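Local coordinates for iron-chelator utilization protein (Thermobifida fusca TM51, PDB 4YHB) that binds flavin-adenine dinucleotide and probably acts as an oxidoreductase that reduces ferric siderophores so that their iron can be released and used, at residues S17-V23 with P122-V128; D88-R92 with T102-V106; D148-A154 with G254-R258. All coordinates share one frame; numbering follows the deposited sequence.

Contact 1 of 3, residues S17-V23 with P122-V128; sequences SRLLEVV and PGDRLGV
Residues 17-23 and 125-128 pair as antiparallel strands, their N-to-C directions 157° apart, with hydrogen-bonded pairs Arg-18/Val-128 and Leu-20/Leu-126 alternating with non-hydrogen-bonded Leu-19/Gly-127 and Glu-21/Arg-125. The ladder runs on past the strand end into the loop 122-124: Val-22 N donates to Asp-124 O at 2.8 Å, and Gly-123 N returns a bond to Val-22 O. Gly-123 has a positive phi at which a CB would crowd the carbonyl O of Pro-122.

The two faces of the pair differ sharply. On the inner one Leu-20 meets Val-128, the two side chains crossing at about a right angle with Leu-20 CD1 3.7 Å from Val-128 CG2. Leu-37 of strand 32-38 and Val-54 and Leu-56 of strand 53-57 join this apolar layer. Arg-18 starts on the same face but its end leads away: a water accepts from Arg-18 NH1 and lies within hydrogen-bonding distance of Val-128 O, while Arg-18 NH2 bonds Ala-43 O. Val-22 lies alongside Asp-124, its CG2 3.8 Å from Asp-124 CB, while Trp-116 touches both; the carboxylate of Asp-124 turns back to Gln-121 N.

On the outer face Glu-21 and Arg-125 run side by side in the same direction. Glu-21 CG stands anti to the backbone N (chi1 178°) and the chain stays extended, which brings OE1 within 3.3 Å of Arg-125 NE. This salt bridge is far from planar, since NE comes from above the carboxylate and the two flat groups are turned 80° apart. Nearby, Leu-19 CD1 lies 3.6 Å from Leu-126 O, over the backbone beside Gly-127.

Pairing the first strand of the sheet with the last, this ladder closes the six-stranded antiparallel barrel characteristic of flavin-binding domains of the ferredoxin-reductase type.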
loop_
_atom_site.group_PDB
_atom_site.type_symbol
_atom_site.label_atom_id
_atom_site.label_comp_id
_atom_site.label_asym_id
_atom_site.label_seq_id
_atom_site.Cartn_x
_atom_site.Cartn_y
_atom_site.Cartn_z
ATOM N N SER A 17 -3.435 -4.056 19.923
ATOM C CA SER A 17 -3.668 -2.634 19.771
ATOM C C SER A 17 -2.399 -1.903 20.167
ATOM O O SER A 17 -1.960 -1.993 21.306
ATOM C CB SER A 17 -4.857 -2.188 20.628
ATOM O OG SER A 17 -5.064 -0.788 20.553
ATOM N N ARG A 18 -1.798 -1.199 19.219
ATOM C CA ARG A 18 -0.588 -0.448 19.500
ATOM C C ARG A 18 -0.852 1.043 19.389
ATOM O O ARG A 18 -1.604 1.493 18.515
ATOM C CB ARG A 18 0.546 -0.865 18.549
ATOM C CG ARG A 18 0.954 -2.325 18.661
ATOM C CD ARG A 18 2.126 -2.673 17.738
ATOM N NE ARG A 18 2.765 -3.916 18.166
ATOM C CZ ARG A 18 2.321 -5.129 17.845
ATOM N NH1 ARG A 18 1.239 -5.258 17.088
ATOM N NH2 ARG A 18 2.949 -6.213 18.286
ATOM N N LEU A 19 -0.240 1.813 20.278
ATOM C CA LEU A 19 -0.248 3.264 20.140
ATOM C C LEU A 19 1.155 3.721 19.777
ATOM O O LEU A 19 2.083 3.559 20.566
ATOM C CB LEU A 19 -0.727 3.940 21.427
ATOM C CG LEU A 19 -0.804 5.472 21.375
ATOM C CD1 LEU A 19 -1.806 5.938 20.331
ATOM C CD2 LEU A 19 -1.140 6.053 22.748
ATOM N N LEU A 20 1.321 4.276 18.576
ATOM C CA LEU A 20 2.649 4.673 18.128
ATOM C C LEU A 20 2.715 6.168 17.892
ATOM O O LEU A 20 1.699 6.824 17.701
ATOM C CB LEU A 20 3.042 3.923 16.853
ATOM C CG LEU A 20 3.120 2.404 16.948
ATOM C CD1 LEU A 20 3.619 1.847 15.635
ATOM C CD2 LEU A 20 4.056 1.981 18.098
ATOM N N GLU A 21 3.933 6.697 17.894
ATOM C CA GLU A 21 4.154 8.138 17.835
ATOM C C GLU A 21 5.059 8.466 16.667
ATOM O O GLU A 21 6.016 7.742 16.406
ATOM C CB GLU A 21 4.773 8.626 19.152
ATOM C CG GLU A 21 5.091 10.106 19.211
ATOM C CD GLU A 21 5.617 10.510 20.586
ATOM O OE1 GLU A 21 5.295 9.812 21.572
ATOM O OE2 GLU A 21 6.344 11.520 20.673
ATOM N N VAL A 22 4.742 9.547 15.956
ATOM C CA VAL A 22 5.573 9.986 14.840
ATOM C C VAL A 22 6.951 10.422 15.354
ATOM O O VAL A 22 7.065 11.284 16.224
ATOM C CB VAL A 22 4.921 11.142 14.072
ATOM C CG1 VAL A 22 5.826 11.598 12.933
ATOM C CG2 VAL A 22 3.540 10.742 13.543
ATOM N N VAL A 23 7.999 9.822 14.819
ATOM C CA VAL A 23 9.353 10.236 15.175
ATOM C C VAL A 23 10.023 11.031 14.044
ATOM O O VAL A 23 10.674 12.050 14.298
ATOM C CB VAL A 23 10.209 9.025 15.530
ATOM C CG1 VAL A 23 11.595 9.469 15.945
ATOM C CG2 VAL A 23 9.528 8.222 16.666
ATOM N N PRO A 122 6.396 15.196 14.147
ATOM C CA PRO A 122 6.840 14.418 15.309
ATOM C C PRO A 122 5.976 14.709 16.535
ATOM O O PRO A 122 5.618 15.863 16.768
ATOM C CB PRO A 122 8.282 14.892 15.515
ATOM C CG PRO A 122 8.727 15.276 14.149
ATOM C CD PRO A 122 7.516 15.946 13.540
ATOM N N GLY A 123 5.595 13.669 17.265
ATOM C CA GLY A 123 4.727 13.843 18.417
ATOM C C GLY A 123 3.267 13.491 18.169
ATOM O O GLY A 123 2.551 13.209 19.121
ATOM N N ASP A 124 2.814 13.533 16.915
ATOM C CA ASP A 124 1.482 13.016 16.571
ATOM C C ASP A 124 1.431 11.540 16.898
ATOM O O ASP A 124 2.422 10.844 16.724
ATOM C CB ASP A 124 1.153 13.199 15.085
ATOM C CG ASP A 124 0.950 14.651 14.696
ATOM O OD1 ASP A 124 0.748 15.490 15.595
ATOM O OD2 ASP A 124 0.969 14.942 13.478
ATOM N N ARG A 125 0.283 11.053 17.348
ATOM C CA ARG A 125 0.163 9.630 17.644
ATOM C C ARG A 125 -0.978 8.991 16.856
ATOM O O ARG A 125 -1.975 9.644 16.542
ATOM C CB ARG A 125 -0.018 9.425 19.157
ATOM C CG ARG A 125 1.158 9.993 19.961
ATOM C CD ARG A 125 0.985 9.912 21.483
ATOM N NE ARG A 125 2.145 10.497 22.169
ATOM C CZ ARG A 125 2.182 11.726 22.686
ATOM N NH1 ARG A 125 1.116 12.515 22.634
ATOM N NH2 ARG A 125 3.287 12.158 23.283
ATOM N N LEU A 126 -0.815 7.710 16.534
ATOM C CA LEU A 126 -1.835 6.949 15.834
ATOM C C LEU A 126 -2.018 5.593 16.483
ATOM O O LEU A 126 -1.048 4.975 16.928
ATOM C CB LEU A 126 -1.459 6.755 14.360
ATOM C CG LEU A 126 -1.384 8.001 13.479
ATOM C CD1 LEU A 126 -0.925 7.607 12.065
ATOM C CD2 LEU A 126 -2.739 8.694 13.451
ATOM N N GLY A 127 -3.257 5.124 16.516
ATOM C CA GLY A 127 -3.517 3.732 16.838
ATOM C C GLY A 127 -3.083 2.887 15.649
ATOM O O GLY A 127 -3.310 3.256 14.491
ATOM N N VAL A 128 -2.436 1.763 15.925
ATOM C CA VAL A 128 -1.961 0.889 14.861
ATOM C C VAL A 128 -2.455 -0.528 15.101
ATOM O O VAL A 128 -2.091 -1.173 16.104
ATOM C CB VAL A 128 -0.422 0.904 14.758
ATOM C CG1 VAL A 128 0.038 -0.017 13.638
ATOM C CG2 VAL A 128 0.078 2.344 14.522
HETATM O O HOH W 1 -0.445 -3.529 15.629
#

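Contact 2 of 3, residues D88-R92 with T102-V106; sequences DYTVR and TIDFV. With FAD (flavin-adenine dinucleotide), chain C.
The hairpin formed by strands 86-95 and 100-106 of the barrel splays open here to receive the flavin, and Tyr-89 and Phe-105 meet across the gap. Tyr-89 CE2 lies 3.5 Å from Phe-105 CD2, the ring planes inclined at 43° and Phe-105 CE2 over the centre of one tyrosine face. Tyr-89 CB also packs on Ile-103 CG2 at 3.7 Å, the two side chains crossing at about a right angle. The edge of the tyrosine ring is turned to the pyrimidine part of the flavin, and its OH reaches a water that donates to Val-106 O.

Backbone groups from both strands read the isoalloxazine rim. Thr-90 N donates to FAD O4 at 3.0 Å, FAD N3 donates to Asp-104 O at 2.9 Å, and Val-106 N donates to FAD O2. A second water accepts from Asp-104 N and lies within hydrogen-bonding distance of both Thr-90 O and FAD O4, so it sits between the two strands and the flavin.

Farther along, the strands draw together through a weak bond from Arg-92 N to Thr-102 O. A bend at chi2 (59°) lays the arginine chain over Asp-104, NE standing 3.5 Å from OD2 in a long salt bridge that a third water also spans. Each charge has another partner, Glu-160 for Arg-92 and Arg-34 for Asp-104.

Donors at O2 and O4 and an acceptor at N3 complement the pyrimidine rim; the two N-H groups would probably stabilise negative charge drawn onto these oxygens when the flavin is reduced.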
loop_
_atom_site.group_PDB
_atom_site.type_symbol
_atom_site.label_atom_id
_atom_site.label_comp_id
_atom_site.label_asym_id
_atom_site.label_seq_id
_atom_site.Cartn_x
_atom_site.Cartn_y
_atom_site.Cartn_z
ATOM N N ASP A 88 -6.702 1.603 5.893
ATOM C CA ASP A 88 -5.610 0.696 5.535
ATOM C C ASP A 88 -4.417 1.453 4.965
ATOM O O ASP A 88 -4.582 2.240 4.032
ATOM C CB ASP A 88 -6.065 -0.307 4.475
ATOM C CG ASP A 88 -6.885 -1.432 5.042
ATOM O OD1 ASP A 88 -7.358 -1.325 6.193
ATOM O OD2 ASP A 88 -7.076 -2.429 4.318
ATOM N N TYR A 89 -3.226 1.180 5.491
ATOM C CA TYR A 89 -1.983 1.711 4.937
ATOM C C TYR A 89 -0.927 0.611 4.922
ATOM O O TYR A 89 -0.861 -0.234 5.822
ATOM C CB TYR A 89 -1.476 2.933 5.741
ATOM C CG TYR A 89 -2.243 4.200 5.442
ATOM C CD1 TYR A 89 -3.357 4.547 6.191
ATOM C CD2 TYR A 89 -1.876 5.030 4.374
ATOM C CE1 TYR A 89 -4.079 5.690 5.916
ATOM C CE2 TYR A 89 -2.600 6.190 4.078
ATOM C CZ TYR A 89 -3.707 6.507 4.860
ATOM O OH TYR A 89 -4.451 7.633 4.608
ATOM N N THR A 90 -0.081 0.643 3.903
ATOM C CA THR A 90 0.971 -0.348 3.737
ATOM C C THR A 90 2.130 -0.163 4.717
ATOM O O THR A 90 2.494 0.964 5.064
ATOM C CB THR A 90 1.516 -0.305 2.294
ATOM O OG1 THR A 90 0.446 -0.593 1.382
ATOM C CG2 THR A 90 2.664 -1.317 2.088
ATOM N N VAL A 91 2.700 -1.283 5.170
ATOM C CA VAL A 91 3.998 -1.267 5.826
ATOM C C VAL A 91 5.058 -1.010 4.763
ATOM O O VAL A 91 5.498 -1.940 4.095
ATOM C CB VAL A 91 4.283 -2.603 6.562
ATOM C CG1 VAL A 91 5.671 -2.570 7.220
ATOM C CG2 VAL A 91 3.205 -2.861 7.585
ATOM N N ARG A 92 5.436 0.253 4.579
ATOM C CA ARG A 92 6.444 0.609 3.580
ATOM C C ARG A 92 7.800 0.006 3.927
ATOM O O ARG A 92 8.496 -0.501 3.060
ATOM C CB ARG A 92 6.569 2.132 3.449
ATOM C CG ARG A 92 7.596 2.592 2.394
ATOM C CD ARG A 92 7.264 2.078 0.992
ATOM N NE ARG A 92 8.323 2.414 0.031
ATOM C CZ ARG A 92 9.453 1.723 -0.085
ATOM N NH1 ARG A 92 9.673 0.685 0.708
ATOM N NH2 ARG A 92 10.370 2.080 -0.968
ATOM N N THR A 102 7.639 2.366 9.067
ATOM C CA THR A 102 7.548 3.413 8.053
ATOM C C THR A 102 6.277 3.271 7.211
ATOM O O THR A 102 5.958 2.184 6.710
ATOM C CB THR A 102 8.769 3.405 7.117
ATOM O OG1 THR A 102 9.952 3.595 7.894
ATOM C CG2 THR A 102 8.666 4.531 6.082
ATOM N N ILE A 103 5.553 4.375 7.083
ATOM C CA ILE A 103 4.334 4.429 6.287
ATOM C C ILE A 103 4.405 5.576 5.292
ATOM O O ILE A 103 4.716 6.715 5.673
ATOM C CB ILE A 103 3.081 4.652 7.152
ATOM C CG1 ILE A 103 3.050 3.707 8.358
ATOM C CG2 ILE A 103 1.803 4.586 6.277
ATOM C CD1 ILE A 103 2.493 2.362 8.093
ATOM N N ASP A 104 4.098 5.281 4.030
ATOM C CA ASP A 104 3.983 6.316 3.004
ATOM C C ASP A 104 2.521 6.727 2.800
ATOM O O ASP A 104 1.692 5.900 2.400
ATOM C CB ASP A 104 4.567 5.810 1.673
ATOM C CG ASP A 104 6.076 5.846 1.644
ATOM O OD1 ASP A 104 6.671 6.235 2.660
ATOM O OD2 ASP A 104 6.674 5.493 0.601
ATOM N N PHE A 105 2.210 7.998 3.054
ATOM C CA PHE A 105 0.848 8.522 2.916
ATOM C C PHE A 105 0.692 9.352 1.644
ATOM O O PHE A 105 1.488 10.266 1.407
ATOM C CB PHE A 105 0.467 9.449 4.074
ATOM C CG PHE A 105 0.378 8.790 5.415
ATOM C CD1 PHE A 105 1.519 8.493 6.133
ATOM C CD2 PHE A 105 -0.865 8.552 5.994
ATOM C CE1 PHE A 105 1.427 7.910 7.408
ATOM C CE2 PHE A 105 -0.968 7.969 7.258
ATOM C CZ PHE A 105 0.178 7.649 7.966
ATOM N N VAL A 106 -0.358 9.092 0.871
ATOM C CA VAL A 106 -0.749 10.060 -0.153
ATOM C C VAL A 106 -1.329 11.275 0.553
ATOM O O VAL A 106 -2.177 11.140 1.432
ATOM C CB VAL A 106 -1.792 9.522 -1.141
ATOM C CG1 VAL A 106 -2.273 10.669 -2.086
ATOM C CG2 VAL A 106 -1.226 8.373 -1.948
HETATM P PA FAD C . -11.502 8.282 2.843
HETATM O O1A FAD C . -12.361 8.796 4.006
HETATM O O2A FAD C . -11.402 6.710 2.842
HETATM O O5B FAD C . -12.258 8.653 1.470
HETATM C C5B FAD C . -12.830 9.899 1.298
HETATM C C4B FAD C . -12.877 10.236 -0.205
HETATM O O4B FAD C . -11.598 10.441 -0.739
HETATM C C3B FAD C . -13.505 9.179 -1.011
HETATM O O3B FAD C . -14.261 9.826 -1.983
HETATM C C2B FAD C . -12.410 8.487 -1.604
HETATM O O2B FAD C . -12.687 7.949 -2.892
HETATM C C1B FAD C . -11.386 9.530 -1.765
HETATM N N9A FAD C . -10.007 9.067 -1.684
HETATM C C8A FAD C . -9.509 8.138 -0.840
HETATM N N7A FAD C . -8.195 8.010 -1.067
HETATM C C5A FAD C . -7.850 8.894 -2.032
HETATM C C6A FAD C . -6.653 9.217 -2.673
HETATM N N6A FAD C . -5.451 8.557 -2.301
HETATM N N1A FAD C . -6.646 10.161 -3.629
HETATM C C2A FAD C . -7.783 10.798 -3.982
HETATM N N3A FAD C . -8.946 10.513 -3.388
HETATM C C4A FAD C . -9.000 9.561 -2.430
HETATM N N1 FAD C . -2.907 4.676 0.770
HETATM C C2 FAD C . -1.769 5.351 0.938
HETATM O O2 FAD C . -1.748 6.560 0.765
HETATM N N3 FAD C . -0.651 4.656 1.310
HETATM C C4 FAD C . -0.672 3.320 1.509
HETATM O O4 FAD C . 0.360 2.759 1.849
HETATM C C4X FAD C . -1.846 2.588 1.331
HETATM N N5 FAD C . -1.926 1.219 1.512
HETATM C C5X FAD C . -3.107 0.581 1.340
HETATM C C6 FAD C . -3.195 -0.802 1.531
HETATM C C7 FAD C . -4.277 -1.404 1.376
HETATM C C7M FAD C . -4.246 -2.925 1.614
HETATM C C8 FAD C . -5.371 -0.907 1.061
HETATM C C8M FAD C . -6.646 -1.680 0.871
HETATM C C9 FAD C . -5.462 0.440 0.837
HETATM C C9A FAD C . -4.281 1.404 0.955
HETATM N N10 FAD C . -4.176 2.711 0.775
HETATM C C10 FAD C . -2.989 3.332 0.949
HETATM C "C1'" FAD C . -5.366 3.490 0.369
HETATM C "C2'" FAD C . -6.064 4.134 1.526
HETATM O "O2'" FAD C . -6.504 3.166 2.394
HETATM C "C3'" FAD C . -7.257 4.983 0.962
HETATM O "O3'" FAD C . -6.722 5.881 0.042
HETATM C "C4'" FAD C . -8.135 5.631 1.998
HETATM O "O4'" FAD C . -9.356 5.915 1.460
HETATM C "C5'" FAD C . -7.566 6.951 2.543
HETATM O "O5'" FAD C . -8.185 7.369 3.735
HETATM P P FAD C . -8.881 8.788 3.703
HETATM O O1P FAD C . -9.489 8.883 5.120
HETATM O O2P FAD C . -7.786 9.742 3.153
HETATM O O3P FAD C . -10.159 9.156 2.850
HETATM O O HOH W 2 -3.959 9.123 2.384
HETATM O O HOH W 3 2.933 2.930 3.080
HETATM O O HOH W 4 7.373 4.207 -2.209
#

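Contact 3 of 3, residues D148-A154 with G254-R258; sequences DETALPA and GYWRR. With FAD (flavin-adenine dinucleotide), chain C.
Trp-256 links strand 250-256 to the loop after strand 142-147, and its side chain can be followed outward atom by atom. CB sits 3.9 Å from FAD O3' of the ribityl chain. A chi1 of 72° places CG between the backbone N and the carbonyl carbon, and CD1 then faces Thr-150, 3.4 Å from its OG1. Next comes NE1, which donates to Asp-148 OD2 at 2.9 Å; the bond is nearly straight (171°), lies in the indole plane and uses the syn lone pair. On the six-membered ring CE3 and CZ3 approach the adenine, CZ3 being 3.5 Å from FAD C4A; CH2, at the far end, lies 4.0 Å from FAD N3A, and one indole face meets FAD C5A off its centre.

Asp-148 is itself steadied, since its OD1 accepts from both OG1 and N of Thr-150, the latter closing an Asx turn. Tyr-255 covers the flavin instead: FAD C7 lies 3.5 Å above the ring, over its centre, while Thr-150 O is at the ring edge and Ala-151 CB touches CD2. Arg-257 O accepts from FAD O2B.

An aromatic ring ending the parallel sheet's last strand, laid over the isoalloxazine, recalls the flavin-covering aromatic of many ferredoxin-reductase-like flavoproteins.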
loop_
_atom_site.group_PDB
_atom_site.type_symbol
_atom_site.label_atom_id
_atom_site.label_comp_id
_atom_site.label_asym_id
_atom_site.label_seq_id
_atom_site.Cartn_x
_atom_site.Cartn_y
_atom_site.Cartn_z
ATOM N N ASP A 148 -1.174 2.831 -8.869
ATOM C CA ASP A 148 -1.302 4.280 -8.732
ATOM C C ASP A 148 -0.671 4.641 -7.383
ATOM O O ASP A 148 -0.071 3.771 -6.749
ATOM C CB ASP A 148 -2.771 4.734 -8.883
ATOM C CG ASP A 148 -3.656 4.432 -7.658
ATOM O OD1 ASP A 148 -3.235 3.777 -6.671
ATOM O OD2 ASP A 148 -4.823 4.874 -7.704
ATOM N N GLU A 149 -0.790 5.886 -6.922
ATOM C CA GLU A 149 0.009 6.300 -5.762
ATOM C C GLU A 149 -0.356 5.575 -4.445
ATOM O O GLU A 149 0.482 5.468 -3.552
ATOM C CB GLU A 149 -0.078 7.823 -5.561
ATOM C CG GLU A 149 -1.501 8.394 -5.530
ATOM C CD GLU A 149 -1.959 8.917 -6.897
ATOM O OE1 GLU A 149 -1.775 8.204 -7.900
ATOM O OE2 GLU A 149 -2.497 10.048 -6.963
ATOM N N THR A 150 -1.575 5.066 -4.320
ATOM C CA THR A 150 -1.959 4.365 -3.080
ATOM C C THR A 150 -1.296 3.003 -2.965
ATOM O O THR A 150 -1.091 2.489 -1.856
ATOM C CB THR A 150 -3.480 4.142 -2.966
ATOM O OG1 THR A 150 -3.932 3.295 -4.036
ATOM C CG2 THR A 150 -4.230 5.462 -2.993
ATOM N N ALA A 151 -0.965 2.425 -4.118
ATOM C CA ALA A 151 -0.358 1.112 -4.181
ATOM C C ALA A 151 1.136 1.173 -4.473
ATOM O O ALA A 151 1.815 0.153 -4.445
ATOM C CB ALA A 151 -1.067 0.267 -5.218
ATOM N N LEU A 152 1.656 2.373 -4.708
ATOM C CA LEU A 152 3.090 2.544 -4.948
ATOM C C LEU A 152 3.962 2.105 -3.762
ATOM O O LEU A 152 5.026 1.516 -3.981
ATOM C CB LEU A 152 3.399 4.006 -5.330
ATOM C CG LEU A 152 4.867 4.389 -5.562
ATOM C CD1 LEU A 152 5.540 3.448 -6.570
ATOM C CD2 LEU A 152 4.996 5.848 -6.022
ATOM N N PRO A 153 3.531 2.375 -2.511
ATOM C CA PRO A 153 4.377 1.891 -1.403
ATOM C C PRO A 153 4.633 0.388 -1.417
ATOM O O PRO A 153 5.785 -0.038 -1.235
ATOM C CB PRO A 153 3.576 2.285 -0.155
ATOM C CG PRO A 153 2.846 3.541 -0.588
ATOM C CD PRO A 153 2.456 3.267 -2.024
ATOM N N ALA A 154 3.577 -0.402 -1.606
ATOM C CA ALA A 154 3.724 -1.846 -1.675
ATOM C C ALA A 154 4.563 -2.245 -2.889
ATOM O O ALA A 154 5.460 -3.070 -2.764
ATOM C CB ALA A 154 2.355 -2.524 -1.722
ATOM N N GLY A 254 -7.954 -3.796 -5.287
ATOM C CA GLY A 254 -8.470 -2.443 -5.220
ATOM C C GLY A 254 -8.230 -1.822 -3.854
ATOM O O GLY A 254 -8.796 -2.278 -2.859
ATOM N N TYR A 255 -7.421 -0.759 -3.811
ATOM C CA TYR A 255 -7.022 -0.121 -2.551
ATOM C C TYR A 255 -7.957 1.013 -2.119
ATOM O O TYR A 255 -8.040 1.374 -0.946
ATOM C CB TYR A 255 -5.586 0.406 -2.673
ATOM C CG TYR A 255 -4.530 -0.641 -2.375
ATOM C CD1 TYR A 255 -4.854 -1.994 -2.326
ATOM C CD2 TYR A 255 -3.220 -0.275 -2.097
ATOM C CE1 TYR A 255 -3.895 -2.957 -2.035
ATOM C CE2 TYR A 255 -2.248 -1.238 -1.807
ATOM C CZ TYR A 255 -2.592 -2.568 -1.785
ATOM O OH TYR A 255 -1.640 -3.517 -1.493
ATOM N N TRP A 256 -8.665 1.567 -3.087
ATOM C CA TRP A 256 -9.600 2.633 -2.836
ATOM C C TRP A 256 -10.538 2.736 -4.030
ATOM O O TRP A 256 -10.322 2.087 -5.052
ATOM C CB TRP A 256 -8.871 3.959 -2.614
ATOM C CG TRP A 256 -8.269 4.559 -3.874
ATOM C CD1 TRP A 256 -7.169 4.120 -4.551
ATOM C CD2 TRP A 256 -8.735 5.718 -4.570
ATOM N NE1 TRP A 256 -6.917 4.939 -5.640
ATOM C CE2 TRP A 256 -7.865 5.929 -5.667
ATOM C CE3 TRP A 256 -9.798 6.605 -4.370
ATOM C CZ2 TRP A 256 -8.032 6.986 -6.555
ATOM C CZ3 TRP A 256 -9.958 7.662 -5.255
ATOM C CH2 TRP A 256 -9.084 7.837 -6.336
ATOM N N ARG A 257 -11.578 3.542 -3.885
ATOM C CA ARG A 257 -12.557 3.729 -4.953
ATOM C C ARG A 257 -13.148 5.126 -4.847
ATOM O O ARG A 257 -13.549 5.540 -3.755
ATOM C CB ARG A 257 -13.660 2.657 -4.860
ATOM C CG ARG A 257 -14.651 2.702 -6.023
ATOM C CD ARG A 257 -15.590 1.504 -6.006
ATOM N NE ARG A 257 -16.476 1.525 -7.165
ATOM C CZ ARG A 257 -17.755 1.170 -7.129
ATOM N NH1 ARG A 257 -18.295 0.770 -5.983
ATOM N NH2 ARG A 257 -18.489 1.217 -8.233
ATOM N N ARG A 258 -13.200 5.854 -5.967
ATOM C CA ARG A 258 -13.789 7.191 -5.987
ATOM C C ARG A 258 -15.214 7.166 -5.469
ATOM O O ARG A 258 -16.002 6.300 -5.854
ATOM C CB ARG A 258 -13.788 7.780 -7.410
ATOM C CG ARG A 258 -12.420 8.065 -7.976
ATOM C CD ARG A 258 -12.519 8.592 -9.413
ATOM N NE ARG A 258 -13.474 9.687 -9.525
ATOM C CZ ARG A 258 -14.643 9.591 -10.154
ATOM N NH1 ARG A 258 -14.991 8.449 -10.738
ATOM N NH2 ARG A 258 -15.461 10.637 -10.207
HETATM P PA FAD C . -11.502 8.282 2.843
HETATM O O1A FAD C . -12.361 8.796 4.006
HETATM O O2A FAD C . -11.402 6.710 2.842
HETATM O O5B FAD C . -12.258 8.653 1.470
HETATM C C5B FAD C . -12.830 9.899 1.298
HETATM C C4B FAD C . -12.877 10.236 -0.205
HETATM O O4B FAD C . -11.598 10.441 -0.739
HETATM C C3B FAD C . -13.505 9.179 -1.011
HETATM O O3B FAD C . -14.261 9.826 -1.983
HETATM C C2B FAD C . -12.410 8.487 -1.604
HETATM O O2B FAD C . -12.687 7.949 -2.892
HETATM C C1B FAD C . -11.386 9.530 -1.765
HETATM N N9A FAD C . -10.007 9.067 -1.684
HETATM C C8A FAD C . -9.509 8.138 -0.840
HETATM N N7A FAD C . -8.195 8.010 -1.067
HETATM C C5A FAD C . -7.850 8.894 -2.032
HETATM C C6A FAD C . -6.653 9.217 -2.673
HETATM N N6A FAD C . -5.451 8.557 -2.301
HETATM N N1A FAD C . -6.646 10.161 -3.629
HETATM C C2A FAD C . -7.783 10.798 -3.982
HETATM N N3A FAD C . -8.946 10.513 -3.388
HETATM C C4A FAD C . -9.000 9.561 -2.430
HETATM N N1 FAD C . -2.907 4.676 0.770
HETATM C C2 FAD C . -1.769 5.351 0.938
HETATM O O2 FAD C . -1.748 6.560 0.765
HETATM N N3 FAD C . -0.651 4.656 1.310
HETATM C C4 FAD C . -0.672 3.320 1.509
HETATM O O4 FAD C . 0.360 2.759 1.849
HETATM C C4X FAD C . -1.846 2.588 1.331
HETATM N N5 FAD C . -1.926 1.219 1.512
HETATM C C5X FAD C . -3.107 0.581 1.340
HETATM C C6 FAD C . -3.195 -0.802 1.531
HETATM C C7 FAD C . -4.277 -1.404 1.376
HETATM C C7M FAD C . -4.246 -2.925 1.614
HETATM C C8 FAD C . -5.371 -0.907 1.061
HETATM C C8M FAD C . -6.646 -1.680 0.871
HETATM C C9 FAD C . -5.462 0.440 0.837
HETATM C C9A FAD C . -4.281 1.404 0.955
HETATM N N10 FAD C . -4.176 2.711 0.775
HETATM C C10 FAD C . -2.989 3.332 0.949
HETATM C "C1'" FAD C . -5.366 3.490 0.369
HETATM C "C2'" FAD C . -6.064 4.134 1.526
HETATM O "O2'" FAD C . -6.504 3.166 2.394
HETATM C "C3'" FAD C . -7.257 4.983 0.962
HETATM O "O3'" FAD C . -6.722 5.881 0.042
HETATM C "C4'" FAD C . -8.135 5.631 1.998
HETATM O "O4'" FAD C . -9.356 5.915 1.460
HETATM C "C5'" FAD C . -7.566 6.951 2.543
HETATM O "O5'" FAD C . -8.185 7.369 3.735
HETATM P P FAD C . -8.881 8.788 3.703
HETATM O O1P FAD C . -9.489 8.883 5.120
HETATM O O2P FAD C . -7.786 9.742 3.153
HETATM O O3P FAD C . -10.159 9.156 2.850
#

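Overall arrangement
The three contacts show how chemistry follows place in a two-domain flavoprotein. Contact 1 is partly buried, at the barrel seam, its centre about 19 Å from the centre of the chain; contacts 2 and 3 are wholly buried near that centre and both touch FAD. Contacts 1 and 2 share the barrel sheet and meet where Leu-126 packs on Phe-105. Contact 3 belongs to the other domain, yet Pro-153 touches Arg-92 and Asp-104, so contacts 2 and 3 form part of the domain interface around the cofactor. A regular backbone ladder holds contact 1, while the separated strands of contact 2 are bridged by waters and flavin, and contact 3 relies on aromatic faces and one indole bond.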